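Local atomic coordinates of receptor-like protein kinase ANXUR1 (Arabidopsis thaliana, PDB entry 6FIG), a protein that probably senses extracellular signals through two tandem malectin-like modules as a plant reproductive receptor kinase that would phosphorylate serine or threonine. Residues R190-I198 with P246-R254; D275-F286 with S363-T374. All blocks are in the same frame, centred on the assembly; numbering follows the deposited sequence.

Both contacts are largely buried, and they share a calcium ion. Interaction 1 joins the end of strand 185-192 and the loop that follows to a short helical turn and the start of strand 252-255, and its chemistry is mostly metal coordination by oxygens, with a small apolar patch beside it. Interaction 2 is regular antiparallel strand pairing, with backbone hydrogen bonds along its length, a histidine-carboxylate pair near one end and a salt bridge near the other, where waters and a glycan mark the surface. Strand 363-372 connects them: it pairs with strands 185-192 and 252-255 as well as 278-287, and Asn365 O completes the metal site of interaction 1.

Interaction 1 (R190-I198 with P246-R254); sequences RLNVGGQDI and PADIYKTAR. With CA (calcium ion), chain H.
Asn192 and Thr252 reach one calcium ion from the two segments, their side chains crossing at about a right angle. Asn192 OD1 lies 2.3 Å from the calcium ion and Thr252 OG1 2.4 Å from it. With CG anti to the backbone N (chi1 -176°), the Asn192 amide extends toward the metal, while its other end is held by a bond from ND2 to Gln196 O (2.9 Å), close to the amide plane, a grip that fixes which end faces the ion. Thr252 binds twice: at chi1 56° its hydroxyl sits between backbone N and carbonyl carbon, and its own O joins OG1 on the metal. The type II β turn Asn192-Gly195 puts Asn192 OD1 and Val193 O on the metal; Ile249 O and, from strand 363-372, Asn365 O join them. A water takes a hydrogen bond from Asn192 ND2, gives one to Asp248 O (2.6 Å) and also bonds Thr252 OG1.

Beside the ion, the side chains of Asn192 and Ile249 run past each other in opposite directions, with Asn192 CB 3.5 Å from Ile249 CD1. That same methyl meets Ile198 CD1 at 3.3 Å, a tight contact between side chains set nearly perpendicular. On the other flank, Val193 CG1 packs against Arg254 CB at 3.5 Å; the guanidinium salt-bridges Asp214.

All six protein ligands are neutral oxygens, four of them backbone carbonyls. The metal therefore probably keeps much of its positive charge, and it draws together oxygens that would otherwise repel one another, tying loop, helical turn and strand into one buried site.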
loop_
_atom_site.group_PDB
_atom_site.type_symbol
_atom_site.label_atom_id
_atom_site.label_comp_id
_atom_site.label_asym_id
_atom_site.label_seq_id
_atom_site.Cartn_x
_atom_site.Cartn_y
_atom_site.Cartn_z
ATOM N N ARG A 190 11.863 -17.574 -3.896
ATOM C CA ARG A 190 11.882 -16.601 -2.819
ATOM C C ARG A 190 11.390 -17.284 -1.577
ATOM O O ARG A 190 10.216 -17.674 -1.504
ATOM C CB ARG A 190 10.975 -15.406 -3.123
ATOM C CG ARG A 190 10.936 -14.390 -2.006
ATOM C CD ARG A 190 10.251 -13.105 -2.407
ATOM N NE ARG A 190 10.997 -12.316 -3.379
ATOM C CZ ARG A 190 10.634 -12.060 -4.642
ATOM N NH1 ARG A 190 9.564 -12.625 -5.177
ATOM N NH2 ARG A 190 11.376 -11.240 -5.361
ATOM N N LEU A 191 12.297 -17.474 -0.608
ATOM C CA LEU A 191 12.040 -18.333 0.533
ATOM C C LEU A 191 12.240 -17.657 1.871
ATOM O O LEU A 191 13.218 -16.926 2.070
ATOM C CB LEU A 191 12.954 -19.571 0.514
ATOM C CG LEU A 191 12.987 -20.384 -0.770
ATOM C CD1 LEU A 191 13.961 -21.533 -0.614
ATOM C CD2 LEU A 191 11.606 -20.893 -1.168
ATOM N N ASN A 192 11.300 -17.903 2.775
ATOM C CA ASN A 192 11.504 -17.646 4.193
ATOM C C ASN A 192 12.106 -18.914 4.782
ATOM O O ASN A 192 11.397 -19.886 5.033
ATOM C CB ASN A 192 10.177 -17.328 4.888
ATOM C CG ASN A 192 10.348 -16.968 6.340
ATOM O OD1 ASN A 192 11.485 -16.769 6.789
ATOM N ND2 ASN A 192 9.247 -16.898 7.087
ATOM N N VAL A 193 13.418 -18.883 4.991
ATOM C CA VAL A 193 14.151 -20.058 5.478
ATOM C C VAL A 193 13.837 -20.273 6.970
ATOM O O VAL A 193 14.012 -19.374 7.804
ATOM C CB VAL A 193 15.658 -19.951 5.168
ATOM C CG1 VAL A 193 16.406 -21.142 5.757
ATOM C CG2 VAL A 193 15.877 -19.914 3.664
ATOM N N GLY A 194 13.337 -21.461 7.266
ATOM C CA GLY A 194 12.991 -21.846 8.625
ATOM C C GLY A 194 11.683 -21.285 9.147
ATOM O O GLY A 194 11.362 -21.499 10.315
ATOM N N GLY A 195 10.910 -20.589 8.307
ATOM C CA GLY A 195 9.679 -19.946 8.760
ATOM C C GLY A 195 8.508 -20.266 7.868
ATOM O O GLY A 195 8.669 -20.895 6.818
ATOM N N GLN A 196 7.338 -19.808 8.292
ATOM C CA GLN A 196 6.104 -20.033 7.554
ATOM C C GLN A 196 6.038 -19.119 6.329
ATOM O O GLN A 196 6.706 -18.092 6.260
ATOM C CB GLN A 196 4.884 -19.774 8.444
ATOM C CG GLN A 196 4.763 -20.741 9.618
ATOM C CD GLN A 196 3.567 -20.450 10.512
ATOM O OE1 GLN A 196 3.721 -20.175 11.706
ATOM N NE2 GLN A 196 2.364 -20.520 9.944
ATOM N N ASP A 197 5.199 -19.502 5.368
ATOM C CA ASP A 197 4.919 -18.635 4.240
ATOM C C ASP A 197 4.550 -17.234 4.738
ATOM O O ASP A 197 3.748 -17.078 5.675
ATOM C CB ASP A 197 3.726 -19.131 3.410
ATOM C CG ASP A 197 3.980 -20.447 2.665
ATOM O OD1 ASP A 197 5.117 -20.966 2.596
ATOM O OD2 ASP A 197 2.972 -20.979 2.124
ATOM N N ILE A 198 5.115 -16.226 4.088
ATOM C CA ILE A 198 4.738 -14.842 4.302
ATOM C C ILE A 198 3.925 -14.410 3.075
ATOM O O ILE A 198 4.497 -14.345 1.981
ATOM C CB ILE A 198 5.969 -13.925 4.423
ATOM C CG1 ILE A 198 6.876 -14.380 5.566
ATOM C CG2 ILE A 198 5.527 -12.484 4.653
ATOM C CD1 ILE A 198 8.194 -13.634 5.640
ATOM N N PRO A 246 10.946 -8.331 4.544
ATOM C CA PRO A 246 10.215 -8.010 5.748
ATOM C C PRO A 246 10.821 -8.602 7.009
ATOM O O PRO A 246 11.586 -9.589 6.974
ATOM C CB PRO A 246 8.823 -8.608 5.487
ATOM C CG PRO A 246 9.071 -9.710 4.546
ATOM C CD PRO A 246 10.209 -9.264 3.684
ATOM N N ALA A 247 10.487 -7.987 8.132
ATOM C CA ALA A 247 11.112 -8.349 9.411
ATOM C C ALA A 247 10.950 -9.820 9.750
ATOM O O ALA A 247 11.866 -10.439 10.310
ATOM C CB ALA A 247 10.572 -7.500 10.538
ATOM N N ASP A 248 9.807 -10.396 9.387
ATOM C CA ASP A 248 9.553 -11.796 9.701
ATOM C C ASP A 248 10.525 -12.773 9.052
ATOM O O ASP A 248 10.762 -13.840 9.636
ATOM C CB ASP A 248 8.092 -12.184 9.441
ATOM C CG ASP A 248 7.160 -11.808 10.621
ATOM O OD1 ASP A 248 7.614 -11.448 11.737
ATOM O OD2 ASP A 248 5.937 -11.880 10.456
ATOM N N ILE A 249 11.120 -12.430 7.903
ATOM C CA ILE A 249 12.164 -13.264 7.314
ATOM C C ILE A 249 13.312 -13.431 8.309
ATOM O O ILE A 249 13.803 -14.557 8.537
ATOM C CB ILE A 249 12.723 -12.628 6.008
ATOM C CG1 ILE A 249 11.652 -12.684 4.913
ATOM C CG2 ILE A 249 14.050 -13.247 5.571
ATOM C CD1 ILE A 249 11.288 -14.075 4.462
ATOM N N TYR A 250 13.719 -12.316 8.897
ATOM C CA TYR A 250 14.891 -12.274 9.774
ATOM C C TYR A 250 14.630 -12.866 11.154
ATOM O O TYR A 250 15.585 -13.224 11.846
ATOM C CB TYR A 250 15.416 -10.838 9.835
ATOM C CG TYR A 250 15.839 -10.339 8.481
ATOM C CD1 TYR A 250 16.908 -10.913 7.812
ATOM C CD2 TYR A 250 15.137 -9.333 7.832
ATOM C CE1 TYR A 250 17.297 -10.473 6.568
ATOM C CE2 TYR A 250 15.525 -8.876 6.582
ATOM C CZ TYR A 250 16.574 -9.475 5.933
ATOM O OH TYR A 250 16.974 -9.041 4.694
ATOM N N LYS A 251 13.360 -13.019 11.539
ATOM C CA LYS A 251 13.013 -13.590 12.854
ATOM C C LYS A 251 12.940 -15.121 12.893
ATOM O O LYS A 251 12.665 -15.708 13.957
ATOM C CB LYS A 251 11.687 -12.998 13.364
ATOM C CG LYS A 251 11.786 -11.517 13.646
ATOM C CD LYS A 251 10.437 -10.903 14.025
ATOM C CE LYS A 251 10.562 -9.389 14.125
ATOM N NZ LYS A 251 9.261 -8.694 14.406
ATOM N N THR A 252 13.150 -15.778 11.753
ATOM C CA THR A 252 13.251 -17.222 11.711
ATOM C C THR A 252 14.460 -17.638 10.897
ATOM O O THR A 252 14.870 -16.948 9.969
ATOM C CB THR A 252 12.016 -17.894 11.104
ATOM O OG1 THR A 252 11.801 -17.361 9.798
ATOM C CG2 THR A 252 10.778 -17.681 11.995
ATOM N N ALA A 253 14.982 -18.817 11.211
ATOM C CA ALA A 253 16.115 -19.366 10.479
ATOM C C ALA A 253 16.091 -20.885 10.497
ATOM O O ALA A 253 15.433 -21.517 11.338
ATOM C CB ALA A 253 17.429 -18.849 11.078
ATOM N N ARG A 254 16.815 -21.465 9.554
ATOM C CA ARG A 254 17.134 -22.886 9.602
ATOM C C ARG A 254 18.602 -22.963 9.964
ATOM O O ARG A 254 19.424 -22.221 9.427
ATOM C CB ARG A 254 16.861 -23.590 8.276
ATOM C CG ARG A 254 16.965 -25.107 8.338
ATOM C CD ARG A 254 16.576 -25.761 7.029
ATOM N NE ARG A 254 15.183 -25.452 6.680
ATOM C CZ ARG A 254 14.110 -26.036 7.222
ATOM N NH1 ARG A 254 14.226 -27.012 8.122
ATOM N NH2 ARG A 254 12.892 -25.670 6.835
HETATM CA CA CA H . 13.430 -16.944 8.037
HETATM O O HOH W 1 9.456 -16.053 9.756
#

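Interaction 2 (D275-F286 with S363-T374). With CA (calcium ion), chain H; NAG (2-acetamido-2-deoxy-beta-D-glucopyranose), chain E.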
loop_
_atom_site.group_PDB
_atom_site.type_symbol
_atom_site.label_atom_id
_atom_site.label_comp_id
_atom_site.label_asym_id
_atom_site.label_seq_id
_atom_site.Cartn_x
_atom_site.Cartn_y
_atom_site.Cartn_z
ATOM N N ASP A 275 16.977 -22.875 -15.303
ATOM C CA ASP A 275 17.245 -22.975 -16.742
ATOM C C ASP A 275 18.737 -22.816 -17.009
ATOM O O ASP A 275 19.372 -21.913 -16.499
ATOM C CB ASP A 275 16.488 -21.868 -17.487
ATOM C CG ASP A 275 14.972 -21.947 -17.294
ATOM O OD1 ASP A 275 14.430 -23.084 -17.192
ATOM O OD2 ASP A 275 14.318 -20.867 -17.299
ATOM N N LYS A 276 19.290 -23.677 -17.845
ATOM C CA LYS A 276 20.706 -23.599 -18.207
ATOM C C LYS A 276 20.998 -22.342 -19.052
ATOM O O LYS A 276 20.083 -21.766 -19.666
ATOM C CB LYS A 276 21.114 -24.860 -18.968
ATOM C CG LYS A 276 21.117 -26.128 -18.119
ATOM C CD LYS A 276 21.529 -27.392 -18.884
ATOM C CE LYS A 276 20.437 -27.912 -19.808
ATOM N NZ LYS A 276 20.694 -29.302 -20.270
ATOM N N ASN A 277 22.250 -21.910 -19.039
ATOM C CA ASN A 277 22.779 -20.840 -19.908
ATOM C C ASN A 277 22.408 -19.441 -19.438
ATOM O O ASN A 277 22.281 -18.517 -20.252
ATOM C CB ASN A 277 22.345 -20.976 -21.382
ATOM C CG ASN A 277 22.854 -22.212 -22.055
ATOM O OD1 ASN A 277 23.265 -23.185 -21.423
ATOM N ND2 ASN A 277 22.847 -22.165 -23.379
ATOM N N PHE A 278 22.206 -19.294 -18.143
ATOM C CA PHE A 278 22.042 -17.988 -17.513
ATOM C C PHE A 278 22.946 -17.912 -16.286
ATOM O O PHE A 278 23.276 -18.945 -15.659
ATOM C CB PHE A 278 20.607 -17.751 -17.044
ATOM C CG PHE A 278 19.590 -17.715 -18.142
ATOM C CD1 PHE A 278 19.371 -16.536 -18.852
ATOM C CD2 PHE A 278 18.849 -18.847 -18.466
ATOM C CE1 PHE A 278 18.419 -16.487 -19.859
ATOM C CE2 PHE A 278 17.901 -18.802 -19.485
ATOM C CZ PHE A 278 17.676 -17.613 -20.170
ATOM N N THR A 279 23.331 -16.688 -15.948
ATOM C CA THR A 279 23.894 -16.377 -14.653
ATOM C C THR A 279 22.766 -16.100 -13.677
ATOM O O THR A 279 21.814 -15.361 -13.990
ATOM C CB THR A 279 24.821 -15.155 -14.742
ATOM O OG1 THR A 279 25.899 -15.432 -15.635
ATOM C CG2 THR A 279 25.386 -14.790 -13.377
ATOM N N TYR A 280 22.848 -16.715 -12.512
ATOM C CA TYR A 280 21.903 -16.530 -11.418
ATOM C C TYR A 280 22.557 -15.812 -10.237
ATOM O O TYR A 280 23.755 -15.980 -9.974
ATOM C CB TYR A 280 21.351 -17.870 -10.922
ATOM C CG TYR A 280 20.512 -18.538 -11.977
ATOM C CD1 TYR A 280 19.130 -18.369 -11.979
ATOM C CD2 TYR A 280 21.093 -19.292 -12.974
ATOM C CE1 TYR A 280 18.346 -18.947 -12.964
ATOM C CE2 TYR A 280 20.311 -19.866 -13.982
ATOM C CZ TYR A 280 18.933 -19.671 -13.971
ATOM O OH TYR A 280 18.128 -20.229 -14.949
ATOM N N ILE A 281 21.756 -15.019 -9.538
ATOM C CA ILE A 281 22.171 -14.382 -8.299
ATOM C C ILE A 281 21.435 -15.093 -7.191
ATOM O O ILE A 281 20.211 -15.213 -7.224
ATOM C CB ILE A 281 21.861 -12.875 -8.289
ATOM C CG1 ILE A 281 22.740 -12.178 -9.311
ATOM C CG2 ILE A 281 22.107 -12.269 -6.892
ATOM C CD1 ILE A 281 22.345 -10.746 -9.557
ATOM N N LEU A 282 22.177 -15.556 -6.180
ATOM C CA LEU A 282 21.584 -16.047 -4.947
ATOM C C LEU A 282 21.797 -14.971 -3.904
ATOM O O LEU A 282 22.932 -14.562 -3.637
ATOM C CB LEU A 282 22.236 -17.339 -4.461
ATOM C CG LEU A 282 21.919 -18.609 -5.233
ATOM C CD1 LEU A 282 22.629 -18.620 -6.585
ATOM C CD2 LEU A 282 22.320 -19.814 -4.400
ATOM N N ARG A 283 20.691 -14.508 -3.349
ATOM C CA ARG A 283 20.673 -13.543 -2.261
ATOM C C ARG A 283 20.382 -14.276 -0.970
ATOM O O ARG A 283 19.290 -14.795 -0.785
ATOM C CB ARG A 283 19.597 -12.476 -2.505
ATOM C CG ARG A 283 19.568 -11.467 -1.378
ATOM C CD ARG A 283 18.780 -10.233 -1.746
ATOM N NE ARG A 283 19.584 -9.442 -2.643
ATOM C CZ ARG A 283 19.254 -8.255 -3.117
ATOM N NH1 ARG A 283 18.077 -7.691 -2.791
ATOM N NH2 ARG A 283 20.121 -7.611 -3.880
ATOM N N LEU A 284 21.390 -14.346 -0.083
ATOM C CA LEU A 284 21.246 -15.032 1.188
ATOM C C LEU A 284 20.994 -13.997 2.250
ATOM O O LEU A 284 21.757 -13.051 2.375
ATOM C CB LEU A 284 22.519 -15.831 1.515
ATOM C CG LEU A 284 22.633 -17.194 0.823
ATOM C CD1 LEU A 284 22.682 -17.124 -0.683
ATOM C CD2 LEU A 284 23.885 -17.889 1.328
ATOM N N HIS A 285 19.905 -14.177 2.983
ATOM C CA HIS A 285 19.496 -13.261 4.031
ATOM C C HIS A 285 19.886 -13.843 5.394
ATOM O O HIS A 285 19.581 -15.010 5.679
ATOM C CB HIS A 285 17.977 -13.069 3.999
ATOM C CG HIS A 285 17.480 -12.352 2.789
ATOM N ND1 HIS A 285 17.324 -10.984 2.750
ATOM C CD2 HIS A 285 17.109 -12.815 1.580
ATOM C CE1 HIS A 285 16.862 -10.641 1.560
ATOM N NE2 HIS A 285 16.713 -11.730 0.835
ATOM N N PHE A 286 20.506 -13.006 6.219
ATOM C CA PHE A 286 20.975 -13.440 7.545
ATOM C C PHE A 286 20.568 -12.473 8.630
ATOM O O PHE A 286 20.539 -11.273 8.411
ATOM C CB PHE A 286 22.493 -13.545 7.589
ATOM C CG PHE A 286 23.085 -14.503 6.612
ATOM C CD1 PHE A 286 23.135 -15.873 6.883
ATOM C CD2 PHE A 286 23.710 -14.032 5.448
ATOM C CE1 PHE A 286 23.749 -16.745 5.999
ATOM C CE2 PHE A 286 24.312 -14.906 4.570
ATOM C CZ PHE A 286 24.349 -16.262 4.844
ATOM N N SER A 363 23.636 -21.266 9.712
ATOM C CA SER A 363 22.235 -20.829 9.655
ATOM C C SER A 363 21.989 -19.914 8.471
ATOM O O SER A 363 22.914 -19.348 7.892
ATOM C CB SER A 363 21.787 -20.156 10.956
ATOM O OG SER A 363 22.415 -18.893 11.134
ATOM N N LEU A 364 20.711 -19.795 8.137
ATOM C CA LEU A 364 20.263 -18.971 7.038
ATOM C C LEU A 364 18.826 -18.534 7.356
ATOM O O LEU A 364 18.038 -19.343 7.866
ATOM C CB LEU A 364 20.309 -19.770 5.737
ATOM C CG LEU A 364 19.872 -19.026 4.450
ATOM C CD1 LEU A 364 20.810 -17.883 4.127
ATOM C CD2 LEU A 364 19.808 -20.020 3.303
ATOM N N ASN A 365 18.491 -17.277 7.050
ATOM C CA ASN A 365 17.146 -16.741 7.380
ATOM C C ASN A 365 16.217 -16.584 6.177
ATOM O O ASN A 365 15.005 -16.654 6.323
ATOM C CB ASN A 365 17.257 -15.397 8.084
ATOM C CG ASN A 365 18.097 -15.451 9.363
ATOM O OD1 ASN A 365 19.303 -15.735 9.290
ATOM N ND2 ASN A 365 17.491 -15.127 10.528
ATOM N N GLY A 366 16.782 -16.383 5.000
ATOM C CA GLY A 366 15.986 -16.182 3.792
ATOM C C GLY A 366 16.829 -16.450 2.574
ATOM O O GLY A 366 18.073 -16.421 2.640
ATOM N N LEU A 367 16.164 -16.662 1.437
ATOM C CA LEU A 367 16.874 -16.939 0.201
ATOM C C LEU A 367 16.072 -16.504 -1.000
ATOM O O LEU A 367 14.933 -16.910 -1.134
ATOM C CB LEU A 367 17.175 -18.432 0.073
ATOM C CG LEU A 367 17.943 -18.910 -1.161
ATOM C CD1 LEU A 367 19.326 -18.266 -1.314
ATOM C CD2 LEU A 367 18.063 -20.418 -1.104
ATOM N N GLU A 368 16.704 -15.751 -1.885
ATOM C CA GLU A 368 16.101 -15.436 -3.180
ATOM C C GLU A 368 17.058 -15.846 -4.267
ATOM O O GLU A 368 18.280 -15.718 -4.122
ATOM C CB GLU A 368 15.801 -13.965 -3.279
ATOM C CG GLU A 368 14.780 -13.494 -2.267
ATOM C CD GLU A 368 14.666 -11.998 -2.252
ATOM O OE1 GLU A 368 15.553 -11.327 -1.689
ATOM O OE2 GLU A 368 13.713 -11.432 -2.885
ATOM N N ILE A 369 16.506 -16.337 -5.374
ATOM C CA ILE A 369 17.293 -16.718 -6.536
ATOM C C ILE A 369 16.743 -15.954 -7.732
ATOM O O ILE A 369 15.544 -16.051 -8.004
ATOM C CB ILE A 369 17.266 -18.222 -6.785
ATOM C CG1 ILE A 369 17.815 -18.947 -5.537
ATOM C CG2 ILE A 369 18.062 -18.552 -8.042
ATOM C CD1 ILE A 369 17.826 -20.434 -5.624
ATOM N N PHE A 370 17.610 -15.193 -8.393
ATOM C CA PHE A 370 17.239 -14.409 -9.591
ATOM C C PHE A 370 18.027 -14.846 -10.820
ATOM O O PHE A 370 19.229 -15.081 -10.744
ATOM C CB PHE A 370 17.549 -12.946 -9.352
ATOM C CG PHE A 370 16.850 -12.377 -8.162
ATOM C CD1 PHE A 370 15.513 -11.985 -8.238
ATOM C CD2 PHE A 370 17.519 -12.232 -6.961
ATOM C CE1 PHE A 370 14.871 -11.480 -7.115
ATOM C CE2 PHE A 370 16.869 -11.722 -5.851
ATOM C CZ PHE A 370 15.558 -11.356 -5.933
ATOM N N LYS A 371 17.340 -14.962 -11.950
ATOM C CA LYS A 371 17.991 -15.135 -13.255
ATOM C C LYS A 371 18.333 -13.793 -13.847
ATOM O O LYS A 371 17.458 -12.946 -13.926
ATOM C CB LYS A 371 17.029 -15.844 -14.196
ATOM C CG LYS A 371 17.568 -16.168 -15.566
ATOM C CD LYS A 371 16.435 -16.550 -16.511
ATOM C CE LYS A 371 15.856 -17.910 -16.194
ATOM N NZ LYS A 371 14.638 -18.131 -17.000
ATOM N N MET A 372 19.556 -13.606 -14.302
ATOM C CA MET A 372 19.939 -12.395 -15.014
ATOM C C MET A 372 19.679 -12.575 -16.501
ATOM O O MET A 372 19.864 -13.671 -17.045
ATOM C CB MET A 372 21.426 -12.109 -14.819
ATOM C CG MET A 372 21.821 -11.932 -13.376
ATOM S SD MET A 372 23.529 -11.401 -13.207
ATOM C CE MET A 372 23.440 -9.732 -13.849
ATOM N N ASP A 373 19.284 -11.495 -17.176
ATOM C CA ASP A 373 19.089 -11.565 -18.617
ATOM C C ASP A 373 20.409 -11.715 -19.380
ATOM O O ASP A 373 21.456 -11.211 -18.961
ATOM C CB ASP A 373 18.213 -10.414 -19.175
ATOM C CG ASP A 373 18.819 -8.998 -19.018
ATOM O OD1 ASP A 373 19.488 -8.672 -18.003
ATOM O OD2 ASP A 373 18.526 -8.160 -19.919
ATOM N N THR A 374 20.333 -12.452 -20.487
ATOM C CA THR A 374 21.412 -12.606 -21.466
ATOM C C THR A 374 20.809 -12.291 -22.831
ATOM O O THR A 374 19.791 -12.872 -23.186
ATOM C CB THR A 374 21.954 -14.048 -21.492
ATOM O OG1 THR A 374 22.721 -14.282 -20.308
ATOM C CG2 THR A 374 22.865 -14.291 -22.705
HETATM CA CA CA H . 13.430 -16.944 8.037
HETATM C C1 NAG E . 23.279 -23.231 -24.242
HETATM C C2 NAG E . 22.428 -23.207 -25.514
HETATM C C3 NAG E . 22.865 -24.305 -26.467
HETATM C C4 NAG E . 24.366 -24.174 -26.712
HETATM C C5 NAG E . 25.159 -24.087 -25.396
HETATM C C6 NAG E . 26.624 -23.790 -25.667
HETATM C C7 NAG E . 20.104 -22.454 -25.190
HETATM C C8 NAG E . 18.729 -22.935 -24.793
HETATM N N2 NAG E . 21.038 -23.414 -25.177
HETATM O O3 NAG E . 22.163 -24.234 -27.713
HETATM O O4 NAG E . 24.885 -25.211 -27.561
HETATM O O5 NAG E . 24.642 -23.035 -24.599
HETATM O O6 NAG E . 27.395 -23.856 -24.450
HETATM O O7 NAG E . 20.318 -21.279 -25.507
HETATM O O HOH W 2 24.065 -16.412 -20.190
HETATM O O HOH W 3 22.369 -14.538 -17.672
HETATM O O HOH W 4 15.671 -8.620 -1.564
#
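Two neighbouring antiparallel strands of a malectin-like β-sheet, 278-286 and 366-372, form this contact, their axes 4.6 Å apart at closest approach. Ile281 with Phe370, Arg283 with Glu368 and His285 with Gly366 are the hydrogen-bonded pairs, and Tyr280-Lys371, Leu282-Ile369 and Leu284-Leu367 the non-hydrogen-bonded ones. Where the strand meets the calcium site, Asn365 and Gly366 both face His285, whose O accepts from both of their N atoms: a classic β bulge.

On the face carrying Arg283 and His285, His285 NE2 donates to Glu368 OE1 at 2.8 Å. The carboxylate oxygen lies almost in the imidazole plane, while the histidine meets it on its anti side, 32° out of the carboxylate plane. Tyr250 OH bonds ND1, and with both ring nitrogens engaged the rotation of the imidazole is fixed. Arg283 runs alongside Glu368 and shares a water with OE1, but its own salt bridge goes to Asp331, and that of Glu368 OE2 to Arg190.

Across the sheet, Leu284 CD1 touches Leu367 CD1 at 3.6 Å, and Leu282 lies beside Ile369. Farther along, Lys371 crosses Phe278, its CD over the middle of the ring at 3.6 Å from the centroid. A bend at chi3 (-72°) then carries NZ to a salt bridge with Asp275 OD2, 2.8 Å away on the anti lone pair; NZ also bonds Gln186 OE1 and Leu378 O. Tyr280 OH donates to Asp275 O at 2.6 Å, on an in-plane lone pair, tying the loop before the strand to the tyrosine. Two residues after Asp275, Asn277 ND2 carries an N-linked NAG.

One face sets the Arg283-His285-Glu368 cluster beside Ile281 and Phe370; the other packs leucines and Ile369 toward the calcium end and finishes in Tyr280 and Lys371. Such a bulged antiparallel pair fits the β-sandwich of malectin-like domains.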